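Local coordinates for mbDLG-3 protein (Monosiga brevicollis, PDB 6X1N) that probably serves as a peptide-binding scaffold module, being the third PDZ domain of a choanoflagellate Dlg1-type protein that also carries SH3 and guanylate-kinase-like domains, at residues D59-M64 and L91-N96; D4-T9 and S52-E57. One frame throughout, in Å; residues are numbered along the deposited sequence.

Contact 1 of 2, residues D59-M64 and L91-N96; sequences DQILSM and LNLTAN
A classic beta bulge interrupts the antiparallel pairing of 59-64 with 91-96 in the PDZ beta-sheet: two residues, Leu62 and Ser63, stand opposite the single Asn92. Leu62 N donates to Asn92 O at 2.8 Å. Asn92 N returns a bond to Ser63 O at 3.1 Å. Before the bulge, Gln60 and Thr94 form a regular hydrogen-bonded pair, with two backbone bonds. Past it, Met64 pairs with Leu91. At the bulge Leu62 points toward the partner strand, and its CD1 touches CG2 of Thr94.

Ile61, Met64, Leu91 and Leu93 put their side chains on one face, toward the domain interior. Leu91 CD2 is shared there. It meets Ile61 CG2 at 3.8 Å and the methyl end of Met64, CE, at 3.7 Å. Met64 bends at its last torsion (chi3 -61°), which turns CE to that methyl. Ile61 CG1 lies alongside Leu93 CD2. Leu80 and Val81 of helix 74-82 touch Met64 from beyond the sheet.

The other face is more polar. Ser63 OG packs on Asn92 CB at 3.3 Å. Asn96 is the N-cap of the helix that follows, its OD1 accepting from Met99 N. Its side chain runs beside that of Gln60 in the same direction, the two amide planes 25° apart. Asn96 ND2 donates in its own amide plane to Gln60 OE1 at 2.9 Å.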
ATOM      1  N   ASP A  59       2.110  -4.085   5.539  1.00  6.42           N
ATOM      2  CA  ASP A  59       1.644  -2.743   5.869  1.00  7.64           C
ATOM      3  C   ASP A  59       0.284  -2.505   5.231  1.00  6.59           C
ATOM      4  O   ASP A  59       0.058  -2.850   4.063  1.00  7.44           O
ATOM      5  CB  ASP A  59       2.576  -1.680   5.278  1.00  8.18           C
ATOM      6  CG  ASP A  59       3.872  -1.520   6.030  1.00  7.38           C
ATOM      7  OD1 ASP A  59       3.996  -2.028   7.168  1.00  8.66           O
ATOM      8  OD2 ASP A  59       4.739  -0.807   5.483  1.00  7.86           O
ATOM      9  N   GLN A  60      -0.616  -1.873   5.979  1.00  6.59           N
ATOM     10  CA  GLN A  60      -1.796  -1.293   5.362  1.00  5.69           C
ATOM     11  C   GLN A  60      -1.425   0.063   4.787  1.00  6.01           C
ATOM     12  O   GLN A  60      -0.776   0.876   5.462  1.00  7.30           O
ATOM     13  CB  GLN A  60      -2.928  -1.147   6.374  1.00  7.06           C
ATOM     14  CG  GLN A  60      -4.159  -0.558   5.714  1.00  8.06           C
ATOM     15  CD  GLN A  60      -5.438  -0.753   6.492  1.00  7.44           C
ATOM     16  OE1 GLN A  60      -5.432  -1.221   7.631  1.00  8.28           O
ATOM     17  NE2 GLN A  60      -6.559  -0.376   5.875  1.00  7.70           N
ATOM     18  N   ILE A  61      -1.802   0.290   3.527  1.00  6.08           N
ATOM     19  CA  ILE A  61      -1.667   1.600   2.906  1.00  6.78           C
ATOM     20  C   ILE A  61      -2.943   2.361   3.245  1.00  7.15           C
ATOM     21  O   ILE A  61      -3.984   2.161   2.620  1.00  7.40           O
ATOM     22  CB  ILE A  61      -1.471   1.510   1.392  1.00  7.34           C
ATOM     23  CG1 ILE A  61      -0.349   0.536   1.016  1.00  7.73           C
ATOM     24  CG2 ILE A  61      -1.176   2.900   0.851  1.00  9.14           C
ATOM     25  CD1 ILE A  61      -0.098   0.462  -0.503  1.00  8.87           C
ATOM     26  N   LEU A  62      -2.863   3.247   4.235  1.00  7.29           N
ATOM     27  CA  LEU A  62      -4.045   4.001   4.646  1.00  7.78           C
ATOM     28  C   LEU A  62      -4.394   5.073   3.623  1.00  8.42           C
ATOM     29  O   LEU A  62      -5.576   5.349   3.372  1.00  8.30           O
ATOM     30  CB  LEU A  62      -3.823   4.618   6.024  1.00  9.61           C
ATOM     31  CG  LEU A  62      -3.635   3.595   7.148  1.00  9.57           C
ATOM     32  CD1 LEU A  62      -3.082   4.256   8.418  1.00 12.73           C
ATOM     33  CD2 LEU A  62      -4.940   2.877   7.449  1.00 12.93           C
ATOM     34  N   SER A  63      -3.384   5.692   3.018  1.00  8.54           N
ATOM     35  CA  SER A  63      -3.625   6.675   1.976  1.00  8.48           C
ATOM     36  C   SER A  63      -2.432   6.693   1.038  1.00  7.58           C
ATOM     37  O   SER A  63      -1.319   6.301   1.407  1.00  8.80           O
ATOM     38  CB  SER A  63      -3.868   8.065   2.574  1.00 11.40           C
ATOM     39  OG  SER A  63      -2.739   8.492   3.305  1.00 13.49           O
ATOM     40  N   MET A  64      -2.681   7.151  -0.185  1.00  9.12           N
ATOM     41  CA  MET A  64      -1.642   7.293  -1.190  1.00 10.49           C
ATOM     42  C   MET A  64      -1.944   8.542  -1.997  1.00 10.76           C
ATOM     43  O   MET A  64      -3.051   8.688  -2.521  1.00  9.93           O
ATOM     44  CB  MET A  64      -1.626   6.084  -2.125  1.00  9.61           C
ATOM     45  CG  MET A  64      -0.572   6.173  -3.211  1.00 10.64           C
ATOM     46  SD  MET A  64      -0.640   4.832  -4.413  1.00 12.15           S
ATOM     47  CE  MET A  64      -0.346   3.403  -3.365  1.00 11.22           C
ATOM     48  N   LEU A  91       2.864   7.930   0.844  1.00 10.84           N
ATOM     49  CA  LEU A  91       2.122   6.850   1.480  1.00 11.04           C
ATOM     50  C   LEU A  91       2.007   7.119   2.970  1.00 10.94           C
ATOM     51  O   LEU A  91       2.961   7.588   3.596  1.00 12.43           O
ATOM     52  CB  LEU A  91       2.882   5.532   1.343  1.00 11.96           C
ATOM     53  CG  LEU A  91       3.161   5.024  -0.065  1.00 10.95           C
ATOM     54  CD1 LEU A  91       4.199   3.917   0.006  1.00 16.61           C
ATOM     55  CD2 LEU A  91       1.894   4.514  -0.702  1.00 16.40           C
ATOM     56  N   ASN A  92       0.848   6.804   3.539  1.00  9.37           N
ATOM     57  CA  ASN A  92       0.688   6.632   4.975  1.00  9.54           C
ATOM     58  C   ASN A  92       0.525   5.142   5.211  1.00  8.65           C
ATOM     59  O   ASN A  92      -0.425   4.536   4.696  1.00  9.48           O
ATOM     60  CB  ASN A  92      -0.551   7.358   5.492  1.00 12.99           C
ATOM     61  CG  ASN A  92      -0.291   8.804   5.806  1.00 19.53           C
ATOM     62  OD1 ASN A  92       0.313   9.526   5.016  1.00 27.83           O
ATOM     63  ND2 ASN A  92      -0.747   9.242   6.975  1.00 23.19           N
ATOM     64  N   LEU A  93       1.455   4.558   5.958  1.00  8.21           N
ATOM     65  CA  LEU A  93       1.562   3.119   6.139  1.00  7.71           C
ATOM     66  C   LEU A  93       1.552   2.778   7.619  1.00  7.00           C
ATOM     67  O   LEU A  93       2.074   3.527   8.452  1.00  9.23           O
ATOM     68  CB  LEU A  93       2.919   2.626   5.612  1.00  9.29           C
ATOM     69  CG  LEU A  93       3.206   2.878   4.138  1.00  8.38           C
ATOM     70  CD1 LEU A  93       4.648   2.530   3.810  1.00 10.79           C
ATOM     71  CD2 LEU A  93       2.273   2.078   3.259  1.00 11.72           C
ATOM     72  N   THR A  94       1.006   1.617   7.950  1.00  6.95           N
ATOM     73  CA  THR A  94       1.199   1.062   9.283  1.00  7.42           C
ATOM     74  C   THR A  94       1.097  -0.453   9.202  1.00  7.78           C
ATOM     75  O   THR A  94       0.299  -0.981   8.422  1.00  8.15           O
ATOM     76  CB  THR A  94       0.196   1.661  10.284  1.00  8.91           C
ATOM     77  OG1 THR A  94       0.626   1.401  11.630  1.00 10.37           O
ATOM     78  CG2 THR A  94      -1.211   1.109  10.056  1.00 10.77           C
ATOM     79  N   ALA A  95       1.938  -1.151   9.955  1.00  7.70           N
ATOM     80  CA  ALA A  95       1.878  -2.605   9.936  1.00  8.41           C
ATOM     81  C   ALA A  95       0.539  -3.054  10.493  1.00  9.92           C
ATOM     82  O   ALA A  95       0.090  -2.564  11.533  1.00 13.84           O
ATOM     83  CB  ALA A  95       3.020  -3.189  10.773  1.00 10.13           C
ATOM     84  N   ASN A  96      -0.126  -3.962   9.799  1.00  8.08           N
ATOM     85  CA  ASN A  96      -1.438  -4.442  10.230  1.00  9.20           C
ATOM     86  C   ASN A  96      -1.482  -5.939  10.002  1.00  9.31           C
ATOM     87  O   ASN A  96      -2.101  -6.431   9.052  1.00  9.54           O
ATOM     88  CB  ASN A  96      -2.568  -3.699   9.512  1.00  8.49           C
ATOM     89  CG  ASN A  96      -3.932  -4.054  10.053  1.00  8.30           C
ATOM     90  OD1 ASN A  96      -4.066  -4.954  10.886  1.00  8.71           O
ATOM     91  ND2 ASN A  96      -4.962  -3.374   9.554  1.00  9.44           N
TER

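Contact 2 of 2, residues D4-T9 and S52-E57; sequences DLRTVT and SGQVFE. With GOL (glycerol), chain B.
Gln54 O takes a hydrogen bond from Arg6 NH1 at 2.8 Å, joining the first strand of the PDZ domain to the loop between helix 48-52 and strand 59-64. The donor stands above the carbonyl plane, 51° out of it, while the oxygen lies near the guanidinium plane. Arg6 NH1 also forms a salt bridge with Asp59, whose OD2 accepts from Phe56 N as well. This carboxylate thus ties the arginine and the loop backbone together.

Phe56 CD2 sits over one face of the guanidinium, offset toward its rim and 3.6 Å from Arg6 NH2. The ring is inclined 49° to that plane. Rotation about CG-CD (chi3 -80°) bends the Arg6 chain and sets NE, which donates at 2.9 Å to O1 of a glycerol, probably from the crystallisation liquor. The glycerol O2 donates to Gln54 OE1, and its O3 accepts from Gln54 NE2.

An alanine in place of Arg6 would probably leave Asp59 without its salt-bridge partner, Gln54 O without this donor, and Phe56 without the flat group it covers.

Val8 continues the contact with apolar packing. Its CG1 meets Val55 CG2 at 4.0 Å, and its CG2 lies against Gln54 CB. At the helix end, Ser52 OG, also hydrogen-bonded to Ala49 O, accepts from Gln54 N at 3.1 Å, an ST turn.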
ATOM      1  N   ASP A   4       4.491   3.629  14.784  1.00  8.03           N
ATOM      2  CA  ASP A   4       3.974   2.609  13.880  1.00  7.93           C
ATOM      3  C   ASP A   4       3.488   3.230  12.580  1.00  8.39           C
ATOM      4  O   ASP A   4       3.500   2.574  11.531  1.00  9.80           O
ATOM      5  CB  ASP A   4       2.778   1.892  14.498  1.00  9.04           C
ATOM      6  CG  ASP A   4       3.130   1.006  15.663  1.00  8.39           C
ATOM      7  OD1 ASP A   4       4.223   0.397  15.689  1.00  8.98           O
ATOM      8  OD2 ASP A   4       2.256   0.888  16.548  1.00 10.26           O
ATOM      9  N   LEU A   5       3.015   4.469  12.633  1.00  7.88           N
ATOM     10  CA  LEU A   5       2.480   5.153  11.466  1.00  8.84           C
ATOM     11  C   LEU A   5       3.631   5.828  10.736  1.00  9.81           C
ATOM     12  O   LEU A   5       4.296   6.706  11.301  1.00 11.48           O
ATOM     13  CB  LEU A   5       1.447   6.189  11.908  1.00 11.00           C
ATOM     14  CG  LEU A   5       0.654   6.863  10.791  1.00 12.85           C
ATOM     15  CD1 LEU A   5      -0.241   5.848  10.095  1.00 16.10           C
ATOM     16  CD2 LEU A   5      -0.148   8.032  11.356  1.00 18.92           C
ATOM     17  N   ARG A   6       3.890   5.394   9.504  1.00  9.94           N
ATOM     18  CA  ARG A   6       5.002   5.890   8.704  1.00  9.86           C
ATOM     19  C   ARG A   6       4.466   6.697   7.530  1.00 10.86           C
ATOM     20  O   ARG A   6       3.524   6.270   6.850  1.00 11.34           O
ATOM     21  CB  ARG A   6       5.856   4.728   8.187  1.00  9.32           C
ATOM     22  CG  ARG A   6       6.835   4.227   9.231  1.00  9.52           C
ATOM     23  CD  ARG A   6       7.422   2.854   8.889  1.00  9.98           C
ATOM     24  NE  ARG A   6       6.515   1.756   9.227  1.00 10.18           N
ATOM     25  CZ  ARG A   6       5.908   0.949   8.354  1.00  8.55           C
ATOM     26  NH1 ARG A   6       6.101   1.076   7.045  1.00  8.90           N
ATOM     27  NH2 ARG A   6       5.105  -0.003   8.816  1.00  9.22           N
ATOM     28  N   THR A   7       5.056   7.859   7.296  1.00 10.79           N
ATOM     29  CA  THR A   7       4.741   8.684   6.138  1.00 12.75           C
ATOM     30  C   THR A   7       5.984   8.664   5.264  1.00 10.94           C
ATOM     31  O   THR A   7       7.050   9.126   5.682  1.00 13.04           O
ATOM     32  CB  THR A   7       4.370  10.105   6.557  1.00 15.20           C
ATOM     33  OG1 THR A   7       3.207  10.067   7.396  1.00 19.51           O
ATOM     34  CG2 THR A   7       4.049  10.929   5.331  1.00 24.85           C
ATOM     35  N   VAL A   8       5.858   8.095   4.075  1.00  9.45           N
ATOM     36  CA  VAL A   8       6.994   7.801   3.213  1.00 12.05           C
ATOM     37  C   VAL A   8       6.717   8.405   1.848  1.00 11.60           C
ATOM     38  O   VAL A   8       5.615   8.254   1.313  1.00 12.93           O
ATOM     39  CB  VAL A   8       7.194   6.279   3.082  1.00 11.40           C
ATOM     40  CG1 VAL A   8       8.361   5.970   2.163  1.00 14.01           C
ATOM     41  CG2 VAL A   8       7.403   5.649   4.457  1.00 13.85           C
ATOM     42  N   THR A   9       7.703   9.086   1.282  1.00 10.15           N
ATOM     43  CA  THR A   9       7.631   9.530  -0.102  1.00 10.36           C
ATOM     44  C   THR A   9       8.598   8.689  -0.914  1.00 10.47           C
ATOM     45  O   THR A   9       9.790   8.626  -0.599  1.00 11.61           O
ATOM     46  CB  THR A   9       7.978  11.011  -0.235  1.00 13.47           C
ATOM     47  OG1 THR A   9       7.004  11.785   0.472  1.00 16.21           O
ATOM     48  CG2 THR A   9       7.979  11.420  -1.700  1.00 15.80           C
ATOM     49  N   SER A  52      14.124   2.721   0.606  1.00  7.96           N
ATOM     50  CA  SER A  52      13.631   3.534   1.711  1.00  9.51           C
ATOM     51  C   SER A  52      13.835   2.836   3.048  1.00  9.93           C
ATOM     52  O   SER A  52      14.080   3.501   4.060  1.00  9.75           O
ATOM     53  CB  SER A  52      12.148   3.843   1.508  1.00  9.38           C
ATOM     54  OG  SER A  52      11.321   2.764   1.908  1.00 11.88           O
ATOM     55  N   GLY A  53      13.697   1.510   3.082  1.00  7.96           N
ATOM     56  CA  GLY A  53      13.748   0.776   4.331  1.00  9.43           C
ATOM     57  C   GLY A  53      12.579   1.029   5.251  1.00  8.59           C
ATOM     58  O   GLY A  53      12.612   0.602   6.408  1.00 10.28           O
ATOM     59  N   GLN A  54      11.536   1.701   4.772  1.00  7.88           N
ATOM     60  CA  GLN A  54      10.414   2.085   5.620  1.00  9.11           C
ATOM     61  C   GLN A  54       9.080   1.649   5.034  1.00  8.65           C
ATOM     62  O   GLN A  54       8.037   2.199   5.397  1.00  8.61           O
ATOM     63  CB  GLN A  54      10.427   3.585   5.912  1.00 12.44           C
ATOM     64  CG  GLN A  54      11.554   4.001   6.860  1.00 14.91           C
ATOM     65  CD  GLN A  54      11.335   3.518   8.301  1.00 17.57           C
ATOM     66  OE1 GLN A  54      10.531   4.091   9.045  1.00 17.62           O
ATOM     67  NE2 GLN A  54      12.063   2.474   8.702  1.00 19.71           N
ATOM     68  N   VAL A  55       9.098   0.670   4.140  1.00  8.61           N
ATOM     69  CA  VAL A  55       7.909   0.105   3.517  1.00  7.84           C
ATOM     70  C   VAL A  55       8.020  -1.404   3.656  1.00  6.47           C
ATOM     71  O   VAL A  55       9.027  -1.983   3.230  1.00  7.06           O
ATOM     72  CB  VAL A  55       7.820   0.500   2.034  1.00  8.72           C
ATOM     73  CG1 VAL A  55       6.562  -0.058   1.398  1.00  9.33           C
ATOM     74  CG2 VAL A  55       7.913   2.029   1.868  1.00  9.37           C
ATOM     75  N   PHE A  56       7.015  -2.044   4.252  1.00  6.10           N
ATOM     76  CA  PHE A  56       7.123  -3.449   4.595  1.00  7.35           C
ATOM     77  C   PHE A  56       5.926  -4.232   4.083  1.00  7.68           C
ATOM     78  O   PHE A  56       4.785  -3.762   4.125  1.00  7.98           O
ATOM     79  CB  PHE A  56       7.177  -3.648   6.120  1.00  8.37           C
ATOM     80  CG  PHE A  56       8.261  -2.867   6.806  1.00  7.35           C
ATOM     81  CD1 PHE A  56       9.567  -2.926   6.362  1.00  8.42           C
ATOM     82  CD2 PHE A  56       7.960  -2.076   7.899  1.00  9.69           C
ATOM     83  CE1 PHE A  56      10.559  -2.209   7.016  1.00 10.18           C
ATOM     84  CE2 PHE A  56       8.937  -1.360   8.543  1.00 11.10           C
ATOM     85  CZ  PHE A  56      10.238  -1.425   8.108  1.00  9.83           C
ATOM     86  N   GLU A  57       6.177  -5.469   3.668  1.00  7.78           N
ATOM     87  CA  GLU A  57       5.075  -6.384   3.429  1.00  8.19           C
ATOM     88  C   GLU A  57       4.208  -6.480   4.680  1.00  7.52           C
ATOM     89  O   GLU A  57       4.715  -6.482   5.807  1.00  7.45           O
ATOM     90  CB  GLU A  57       5.624  -7.758   3.058  1.00  9.58           C
ATOM     91  CG  GLU A  57       4.502  -8.722   2.775  1.00 10.89           C
ATOM     92  CD  GLU A  57       4.956 -10.065   2.266  1.00 12.74           C
ATOM     93  OE1 GLU A  57       6.141 -10.207   1.868  1.00 13.45           O
ATOM     94  OE2 GLU A  57       4.099 -10.982   2.276  1.00 14.00           O
TER
HETATM   95  C1  GOL B 401       8.263   1.811  12.757  1.00 15.50           C
HETATM   96  O1  GOL B 401       7.052   1.981  12.048  1.00 10.97           O
HETATM   97  C2  GOL B 401       9.441   2.175  11.861  1.00 20.83           C
HETATM   98  O2  GOL B 401       9.479   3.567  11.634  1.00 20.02           O
HETATM   99  C3  GOL B 401      10.737   1.712  12.509  1.00 26.32           C
HETATM  100  O3  GOL B 401      11.833   2.110  11.710  1.00 22.83           O

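In the fold
Contact 1 is the more deeply placed, partly buried, its centre about 6 Å from the centre of the chain. Contact 2 is a surface contact, its centre about 10 Å from the centre of the chain. Strands 88-95 and 6-11 are neighbours in one sheet. Contact 1 pairs two strands of that sheet, while contact 2 ties strand 6-11 to the 52-57 loop. Contact 1 works by backbone pairing and aliphatic packing. Contact 2 depends chiefly on one charged side chain. The two meet directly, and the salt bridge of Arg6 spans them. Leu93 O and Arg6 N probably add a backbone hydrogen bond. Leu62 also packs on Leu5 where the segments adjoin.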